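Local coordinates for phosphoenolpyruvate-protein phosphotransferase (Acinetobacter sp., PDB 3CI6) that probably transfers the phosphoryl group of phosphoenolpyruvate to a histidine of a protein in sugar transport, and is represented here by its GAF domain, at residues B[12-25]-B[149-161]. Residues are numbered along the deposited sequence; the frame is centred on the assembly and turned at random. Where two conformers were deposited one is given.
Sequences LRRIVQEINSSVSL and FLVTLCAQLSGVI
Gln156 leaves its helix with CG anti to the backbone N (chi1 178°) and stays extended to CD, a shape that carries its amide across to Val16. There NE2 donates to Val16 O at 3.0 Å, nearly straight (168° at the hydrogen) and with the acceptor close to the amide plane. Val16 O also takes the helical bond from Asn20 N, so one carbonyl serves two donors. At the other end of the amide, OE1 lies 3.3 Å from Val16 CG2, is buried by the contact and has no polar partner in the model. A water accepts from both Gln156 NE2 and Asn20 ND2, and Asn20 ND2 also bonds to Met123 O of the second subunit.

Leu12 likewise has CG anti to its N, and its CD1 comes to 3.7 Å from Leu153 CG, the two side chains lying alongside one another and pointing opposite ways. Leu153 is a knob among Leu12, Ile15, Val16 and Ile19, with CD2 3.8 Å from Ile15 CG2. Ile15 CD1 meets the edge of the Phe149 ring in its plane, 3.7 Å from CZ. Past the end of helix 7-20, Leu25 CD1 packs 3.8 Å from Ile161 CG1, and the Leu25 side chain also borders the bound 1-ethoxy-2-(2-ethoxyethoxy)ethane.

The axes of 12-20 and 149-161 run nearly parallel, 14° apart and 10.8 Å at closest approach. Helix 25-40 adjoins both through Ile15, Leu153 and Leu157; Ala155 and Leu12 of the second subunit pack on Val16 and Thr152, while Leu150 and Cys154 face strands 116-124 and 127-136 of the antiparallel GAF sheet.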
ATOM      1  N   LEU B  12      -6.138   9.446  -3.736  1.00  7.51           N
ATOM      2  CA  LEU B  12      -5.489   8.242  -3.219  1.00  7.43           C
ATOM      3  C   LEU B  12      -4.274   8.594  -2.361  1.00  6.94           C
ATOM      4  O   LEU B  12      -4.115   8.108  -1.254  1.00  7.90           O
ATOM      5  CB  LEU B  12      -5.071   7.341  -4.376  1.00  7.73           C
ATOM      6  CG  LEU B  12      -4.275   6.098  -4.056  1.00  7.33           C
ATOM      7  CD1 LEU B  12      -5.004   5.145  -3.112  1.00  7.53           C
ATOM      8  CD2 LEU B  12      -3.996   5.326  -5.344  1.00  8.67           C
ATOM      9  N   ARG B  13      -3.415   9.467  -2.876  1.00  7.01           N
ATOM     10  CA  ARG B  13      -2.233   9.909  -2.148  1.00  7.97           C
ATOM     11  C   ARG B  13      -2.601  10.537  -0.806  1.00  8.25           C
ATOM     12  O   ARG B  13      -1.950  10.257   0.189  1.00  9.36           O
ATOM     13  CB  ARG B  13      -1.480  10.929  -2.990  1.00  7.78           C
ATOM     14  CG  ARG B  13      -0.245  11.438  -2.286  1.00  9.90           C
ATOM     15  CD  ARG B  13       0.447  12.492  -3.038  1.00 11.36           C
ATOM     16  NE  ARG B  13       1.533  13.086  -2.242  1.00 13.21           N
ATOM     17  CZ  ARG B  13       2.495  13.840  -2.771  1.00 13.25           C
ATOM     18  NH1 ARG B  13       2.524  14.055  -4.075  1.00 14.24           N
ATOM     19  NH2 ARG B  13       3.433  14.370  -1.988  1.00 13.55           N
ATOM     20  N   ARG B  14      -3.632  11.357  -0.788  1.00  8.18           N
ATOM     21  CA  ARG B  14      -4.058  12.002   0.450  1.00  9.58           C
ATOM     22  C   ARG B  14      -4.439  10.968   1.503  1.00  8.46           C
ATOM     23  O   ARG B  14      -4.051  11.088   2.675  1.00  9.69           O
ATOM     24  CB  ARG B  14      -5.241  12.918   0.174  1.00 10.71           C
ATOM     25  CG  ARG B  14      -5.699  13.645   1.359  1.00 15.42           C
ATOM     26  CD  ARG B  14      -6.493  14.895   1.009  1.00 18.09           C
ATOM     27  NE  ARG B  14      -7.527  14.694   0.003  1.00 21.24           N
ATOM     28  CZ  ARG B  14      -8.634  13.971   0.174  1.00 25.78           C
ATOM     29  NH1 ARG B  14      -9.501  13.883  -0.837  1.00 26.94           N
ATOM     30  NH2 ARG B  14      -8.890  13.316   1.316  1.00 28.67           N
ATOM     31  N   ILE B  15      -5.201   9.962   1.094  1.00  7.83           N
ATOM     32  CA  ILE B  15      -5.629   8.920   2.020  1.00  7.63           C
ATOM     33  C   ILE B  15      -4.443   8.076   2.451  1.00  7.92           C
ATOM     34  O   ILE B  15      -4.271   7.783   3.638  1.00  7.86           O
ATOM     35  CB  ILE B  15      -6.715   8.029   1.389  1.00  7.85           C
ATOM     36  CG1 ILE B  15      -7.920   8.858   0.998  1.00  8.04           C
ATOM     37  CG2 ILE B  15      -7.124   6.944   2.374  1.00  8.46           C
ATOM     38  CD1 ILE B  15      -8.935   8.194   0.056  1.00 10.50           C
ATOM     39  N   VAL B  16      -3.585   7.722   1.490  1.00  7.34           N
ATOM     40  CA  VAL B  16      -2.408   6.922   1.818  1.00  7.94           C
ATOM     41  C   VAL B  16      -1.523   7.628   2.875  1.00  8.35           C
ATOM     42  O   VAL B  16      -1.027   7.021   3.833  1.00  8.09           O
ATOM     43  CB  VAL B  16      -1.623   6.577   0.546  1.00  9.21           C
ATOM     44  CG1 VAL B  16      -0.223   6.138   0.881  1.00 12.06           C
ATOM     45  CG2 VAL B  16      -2.355   5.546  -0.265  1.00  8.96           C
ATOM     46  N   GLN B  17      -1.378   8.940   2.741  1.00  8.45           N
ATOM     47  CA  GLN B  17      -0.554   9.710   3.675  1.00  9.28           C
ATOM     48  C   GLN B  17      -1.194   9.776   5.044  1.00  8.56           C
ATOM     49  O   GLN B  17      -0.504   9.612   6.038  1.00  9.95           O
ATOM     50  CB  GLN B  17      -0.194  11.078   3.088  1.00  9.65           C
ATOM     51  CG  GLN B  17       0.748  10.865   1.893  1.00 12.04           C
ATOM     52  CD  GLN B  17       1.641  12.003   1.554  1.00 16.06           C
ATOM     53  OE1 GLN B  17       1.259  12.895   0.778  1.00 18.23           O
ATOM     54  NE2 GLN B  17       2.883  11.958   2.081  1.00 21.21           N
ATOM     55  N   GLU B  18      -2.507   9.926   5.097  1.00  8.54           N
ATOM     56  CA  GLU B  18      -3.184   9.943   6.387  1.00 10.25           C
ATOM     57  C   GLU B  18      -3.085   8.578   7.053  1.00 10.59           C
ATOM     58  O   GLU B  18      -2.824   8.502   8.271  1.00 11.91           O
ATOM     59  CB  GLU B  18      -4.634  10.389   6.225  1.00 10.29           C
ATOM     60  CG  GLU B  18      -5.292  10.767   7.544  1.00 12.19           C
ATOM     61  CD  GLU B  18      -6.769  11.130   7.423  1.00 13.27           C
ATOM     62  OE1 GLU B  18      -7.345  11.136   6.315  1.00 16.88           O
ATOM     63  OE2 GLU B  18      -7.353  11.402   8.496  1.00 18.51           O
ATOM     64  N   ILE B  19      -3.253   7.495   6.306  1.00 10.24           N
ATOM     65  CA  ILE B  19      -3.074   6.149   6.896  1.00 11.16           C
ATOM     66  C   ILE B  19      -1.620   5.949   7.354  1.00 11.17           C
ATOM     67  O   ILE B  19      -1.334   5.396   8.431  1.00 11.62           O
ATOM     68  CB  ILE B  19      -3.488   5.049   5.917  1.00 11.05           C
ATOM     69  CG1 ILE B  19      -4.985   5.092   5.641  1.00 10.91           C
ATOM     70  CG2 ILE B  19      -3.108   3.666   6.456  1.00 10.18           C
ATOM     71  CD1 ILE B  19      -5.428   4.243   4.454  1.00 13.26           C
ATOM     72  N   ASN B  20      -0.679   6.390   6.523  1.00  9.40           N
ATOM     73  CA  ASN B  20       0.725   6.140   6.760  1.00 10.84           C
ATOM     74  C   ASN B  20       1.204   6.784   8.045  1.00 11.17           C
ATOM     75  O   ASN B  20       1.993   6.153   8.775  1.00 10.88           O
ATOM     76  CB  ASN B  20       1.516   6.551   5.525  1.00  9.75           C
ATOM     77  CG  ASN B  20       2.972   6.281   5.659  1.00 11.96           C
ATOM     78  OD1 ASN B  20       3.764   7.223   5.758  1.00 12.52           O
ATOM     79  ND2 ASN B  20       3.363   5.002   5.695  1.00  9.94           N
ATOM     80  N   SER B  21       0.663   7.966   8.368  0.50 10.73           N
ATOM     81  CA  SER B  21       1.047   8.760   9.546  0.50 11.27           C
ATOM     82  C   SER B  21       0.137   8.535  10.743  0.50 10.64           C
ATOM     83  O   SER B  21       0.192   9.288  11.725  0.50  9.87           O
ATOM     84  CB  SER B  21       0.990  10.242   9.219  0.50 11.86           C
ATOM     85  OG  SER B  21       1.936  10.572   8.232  0.50 13.00           O
ATOM     86  N   SER B  22      -0.743   7.559  10.653  1.00 10.52           N
ATOM     87  CA  SER B  22      -1.606   7.222  11.773  1.00 10.88           C
ATOM     88  C   SER B  22      -0.820   6.369  12.752  1.00 11.58           C
ATOM     89  O   SER B  22       0.090   5.665  12.334  1.00 12.25           O
ATOM     90  CB  SER B  22      -2.858   6.509  11.287  1.00 11.11           C
ATOM     91  OG  SER B  22      -2.589   5.238  10.810  1.00 14.96           O
ATOM     92  N   VAL B  23      -1.230   6.421  14.016  1.00 12.76           N
ATOM     93  CA  VAL B  23      -0.449   5.915  15.132  1.00 12.57           C
ATOM     94  C   VAL B  23      -0.738   4.447  15.482  1.00 11.77           C
ATOM     95  O   VAL B  23       0.016   3.842  16.249  1.00 12.10           O
ATOM     96  CB  VAL B  23      -0.689   6.793  16.400  1.00 13.86           C
ATOM     97  CG1 VAL B  23      -0.502   8.289  16.062  1.00 15.68           C
ATOM     98  CG2 VAL B  23      -2.079   6.582  16.963  1.00 13.22           C
ATOM     99  N   SER B  24      -1.835   3.901  14.979  1.00  9.41           N
ATOM    100  CA  SER B  24      -2.281   2.572  15.382  1.00  9.80           C
ATOM    101  C   SER B  24      -3.021   1.868  14.272  1.00  8.67           C
ATOM    102  O   SER B  24      -3.533   2.504  13.357  1.00  7.83           O
ATOM    103  CB  SER B  24      -3.214   2.694  16.584  1.00  9.16           C
ATOM    104  OG  SER B  24      -4.505   3.159  16.228  1.00 10.92           O
ATOM    105  N   LEU B  25      -3.116   0.553  14.397  1.00  7.70           N
ATOM    106  CA  LEU B  25      -3.925  -0.241  13.495  1.00  7.11           C
ATOM    107  C   LEU B  25      -5.368   0.254  13.470  1.00  6.83           C
ATOM    108  O   LEU B  25      -5.911   0.470  12.402  1.00  6.13           O
ATOM    109  CB  LEU B  25      -3.908  -1.717  13.869  1.00  7.59           C
ATOM    110  CG  LEU B  25      -4.821  -2.607  13.023  1.00  7.60           C
ATOM    111  CD1 LEU B  25      -4.443  -2.608  11.545  1.00  9.04           C
ATOM    112  CD2 LEU B  25      -4.806  -4.020  13.615  1.00  9.61           C
ATOM    113  N   PHE B 149      -8.061   1.561  -7.131  1.00  5.51           N
ATOM    114  CA  PHE B 149      -8.001   2.383  -5.935  1.00  5.71           C
ATOM    115  C   PHE B 149      -8.012   1.513  -4.691  1.00  6.29           C
ATOM    116  O   PHE B 149      -7.177   1.654  -3.799  1.00  6.09           O
ATOM    117  CB  PHE B 149      -9.202   3.349  -5.998  1.00  6.23           C
ATOM    118  CG  PHE B 149      -9.478   4.162  -4.743  1.00  5.94           C
ATOM    119  CD1 PHE B 149      -8.653   5.202  -4.395  1.00  7.70           C
ATOM    120  CD2 PHE B 149     -10.661   3.987  -4.018  1.00  7.71           C
ATOM    121  CE1 PHE B 149      -8.933   6.030  -3.295  1.00  8.54           C
ATOM    122  CE2 PHE B 149     -10.954   4.804  -2.913  1.00  6.57           C
ATOM    123  CZ  PHE B 149     -10.075   5.807  -2.549  1.00  9.13           C
ATOM    124  N   LEU B 150      -8.996   0.614  -4.629  1.00  5.41           N
ATOM    125  CA  LEU B 150      -9.140  -0.223  -3.441  1.00  5.15           C
ATOM    126  C   LEU B 150      -7.997  -1.200  -3.314  1.00  4.97           C
ATOM    127  O   LEU B 150      -7.549  -1.472  -2.200  1.00  6.10           O
ATOM    128  CB  LEU B 150     -10.474  -0.959  -3.467  1.00  5.42           C
ATOM    129  CG  LEU B 150     -11.709  -0.068  -3.393  1.00  5.35           C
ATOM    130  CD1 LEU B 150     -12.974  -0.916  -3.504  1.00  8.05           C
ATOM    131  CD2 LEU B 150     -11.710   0.793  -2.130  1.00  7.30           C
ATOM    132  N   VAL B 151      -7.567  -1.816  -4.423  1.00  5.00           N
ATOM    133  CA  VAL B 151      -6.407  -2.726  -4.356  1.00  4.87           C
ATOM    134  C   VAL B 151      -5.188  -2.020  -3.754  1.00  5.01           C
ATOM    135  O   VAL B 151      -4.471  -2.572  -2.911  1.00  5.60           O
ATOM    136  CB  VAL B 151      -6.124  -3.377  -5.718  1.00  5.02           C
ATOM    137  CG1 VAL B 151      -4.751  -4.065  -5.767  1.00  4.56           C
ATOM    138  CG2 VAL B 151      -7.257  -4.337  -6.091  1.00  5.29           C
ATOM    139  N   THR B 152      -4.934  -0.789  -4.185  1.00  4.56           N
ATOM    140  CA  THR B 152      -3.765  -0.054  -3.721  1.00  5.57           C
ATOM    141  C   THR B 152      -3.864   0.267  -2.230  1.00  6.53           C
ATOM    142  O   THR B 152      -2.906   0.031  -1.477  1.00  7.08           O
ATOM    143  CB  THR B 152      -3.561   1.196  -4.581  1.00  5.62           C
ATOM    144  OG1 THR B 152      -3.423   0.809  -5.967  1.00  6.49           O
ATOM    145  CG2 THR B 152      -2.297   1.960  -4.074  1.00  6.28           C
ATOM    146  N   LEU B 153      -5.031   0.734  -1.764  1.00  5.32           N
ATOM    147  CA  LEU B 153      -5.215   0.954  -0.337  1.00  6.24           C
ATOM    148  C   LEU B 153      -5.109  -0.339   0.444  1.00  6.50           C
ATOM    149  O   LEU B 153      -4.527  -0.380   1.526  1.00  6.94           O
ATOM    150  CB  LEU B 153      -6.565   1.617  -0.080  1.00  6.72           C
ATOM    151  CG  LEU B 153      -6.603   3.071  -0.487  1.00  7.41           C
ATOM    152  CD1 LEU B 153      -8.078   3.563  -0.567  1.00  9.64           C
ATOM    153  CD2 LEU B 153      -5.767   3.957   0.432  1.00  9.94           C
ATOM    154  N   CYS B 154      -5.674  -1.428  -0.085  1.00  6.37           N
ATOM    155  CA  CYS B 154      -5.574  -2.667   0.666  1.00  6.13           C
ATOM    156  C   CYS B 154      -4.097  -3.107   0.801  1.00  6.25           C
ATOM    157  O   CYS B 154      -3.678  -3.666   1.832  1.00  6.08           O
ATOM    158  CB  CYS B 154      -6.392  -3.769   0.014  1.00  6.32           C
ATOM    159  SG  CYS B 154      -8.154  -3.617   0.303  1.00  6.99           S
ATOM    160  N   ALA B 155      -3.300  -2.864  -0.247  1.00  5.42           N
ATOM    161  CA  ALA B 155      -1.888  -3.264  -0.220  1.00  6.31           C
ATOM    162  C   ALA B 155      -1.140  -2.450   0.818  1.00  6.60           C
ATOM    163  O   ALA B 155      -0.223  -2.978   1.504  1.00  7.21           O
ATOM    164  CB  ALA B 155      -1.296  -3.024  -1.566  1.00  8.01           C
ATOM    165  N   GLN B 156      -1.528  -1.198   0.997  1.00  6.72           N
ATOM    166  CA  GLN B 156      -0.917  -0.390   2.061  1.00  7.38           C
ATOM    167  C   GLN B 156      -1.295  -0.954   3.416  1.00  6.26           C
ATOM    168  O   GLN B 156      -0.426  -1.156   4.311  1.00  6.34           O
ATOM    169  CB  GLN B 156      -1.366   1.055   2.007  1.00  7.66           C
ATOM    170  CG  GLN B 156      -0.766   1.874   3.132  1.00  7.35           C
ATOM    171  CD  GLN B 156      -1.211   3.294   3.141  1.00  9.45           C
ATOM    172  OE1 GLN B 156      -2.152   3.672   2.427  1.00 14.30           O
ATOM    173  NE2 GLN B 156      -0.568   4.103   3.943  1.00  8.21           N
ATOM    174  N   LEU B 157      -2.574  -1.264   3.608  0.50  6.05           N
ATOM    175  CA  LEU B 157      -2.998  -1.795   4.914  0.50  6.41           C
ATOM    176  C   LEU B 157      -2.403  -3.161   5.167  0.50  5.62           C
ATOM    177  O   LEU B 157      -2.211  -3.544   6.311  0.50  5.72           O
ATOM    178  CB  LEU B 157      -4.516  -1.851   5.062  0.50  6.89           C
ATOM    179  CG  LEU B 157      -5.230  -0.531   5.304  0.50  8.25           C
ATOM    180  CD1 LEU B 157      -6.702  -0.836   5.294  0.50 12.72           C
ATOM    181  CD2 LEU B 157      -4.810   0.185   6.565  0.50 11.54           C
ATOM    182  N   SER B 158      -2.102  -3.908   4.112  1.00  5.51           N
ATOM    183  CA  SER B 158      -1.613  -5.277   4.346  1.00  5.29           C
ATOM    184  C   SER B 158      -0.383  -5.312   5.234  1.00  4.94           C
ATOM    185  O   SER B 158      -0.270  -6.170   6.127  1.00  6.54           O
ATOM    186  CB  SER B 158      -1.377  -5.984   3.023  1.00  6.16           C
ATOM    187  OG  SER B 158      -0.198  -5.556   2.389  1.00  6.14           O
ATOM    188  N   GLY B 159       0.556  -4.372   5.040  1.00  5.17           N
ATOM    189  CA  GLY B 159       1.738  -4.307   5.882  1.00  6.38           C
ATOM    190  C   GLY B 159       1.511  -3.706   7.238  1.00  6.17           C
ATOM    191  O   GLY B 159       2.146  -4.125   8.184  1.00  6.09           O
ATOM    192  N   VAL B 160       0.604  -2.743   7.344  1.00  5.62           N
ATOM    193  CA  VAL B 160       0.191  -2.228   8.645  1.00  5.67           C
ATOM    194  C   VAL B 160      -0.373  -3.395   9.479  1.00  5.93           C
ATOM    195  O   VAL B 160      -0.066  -3.538  10.668  1.00  5.88           O
ATOM    196  CB  VAL B 160      -0.869  -1.137   8.487  1.00  5.67           C
ATOM    197  CG1 VAL B 160      -1.294  -0.657   9.851  1.00  6.02           C
ATOM    198  CG2 VAL B 160      -0.331   0.076   7.682  1.00  7.96           C
ATOM    199  N   ILE B 161      -1.216  -4.220   8.863  1.00  5.33           N
ATOM    200  CA  ILE B 161      -1.813  -5.359   9.555  1.00  5.70           C
ATOM    201  C   ILE B 161      -0.759  -6.397   9.917  1.00  5.41           C
ATOM    202  O   ILE B 161      -0.667  -6.863  11.067  1.00  4.75           O
ATOM    203  CB  ILE B 161      -2.926  -5.969   8.717  1.00  5.58           C
ATOM    204  CG1 ILE B 161      -4.082  -4.987   8.540  1.00  7.51           C
ATOM    205  CG2 ILE B 161      -3.452  -7.259   9.360  1.00  4.39           C
ATOM    206  CD1 ILE B 161      -4.980  -5.331   7.310  1.00  7.43           C
TER
HETATM  207  O   HOH W   1       1.359   2.858   5.940  1.00 17.89           O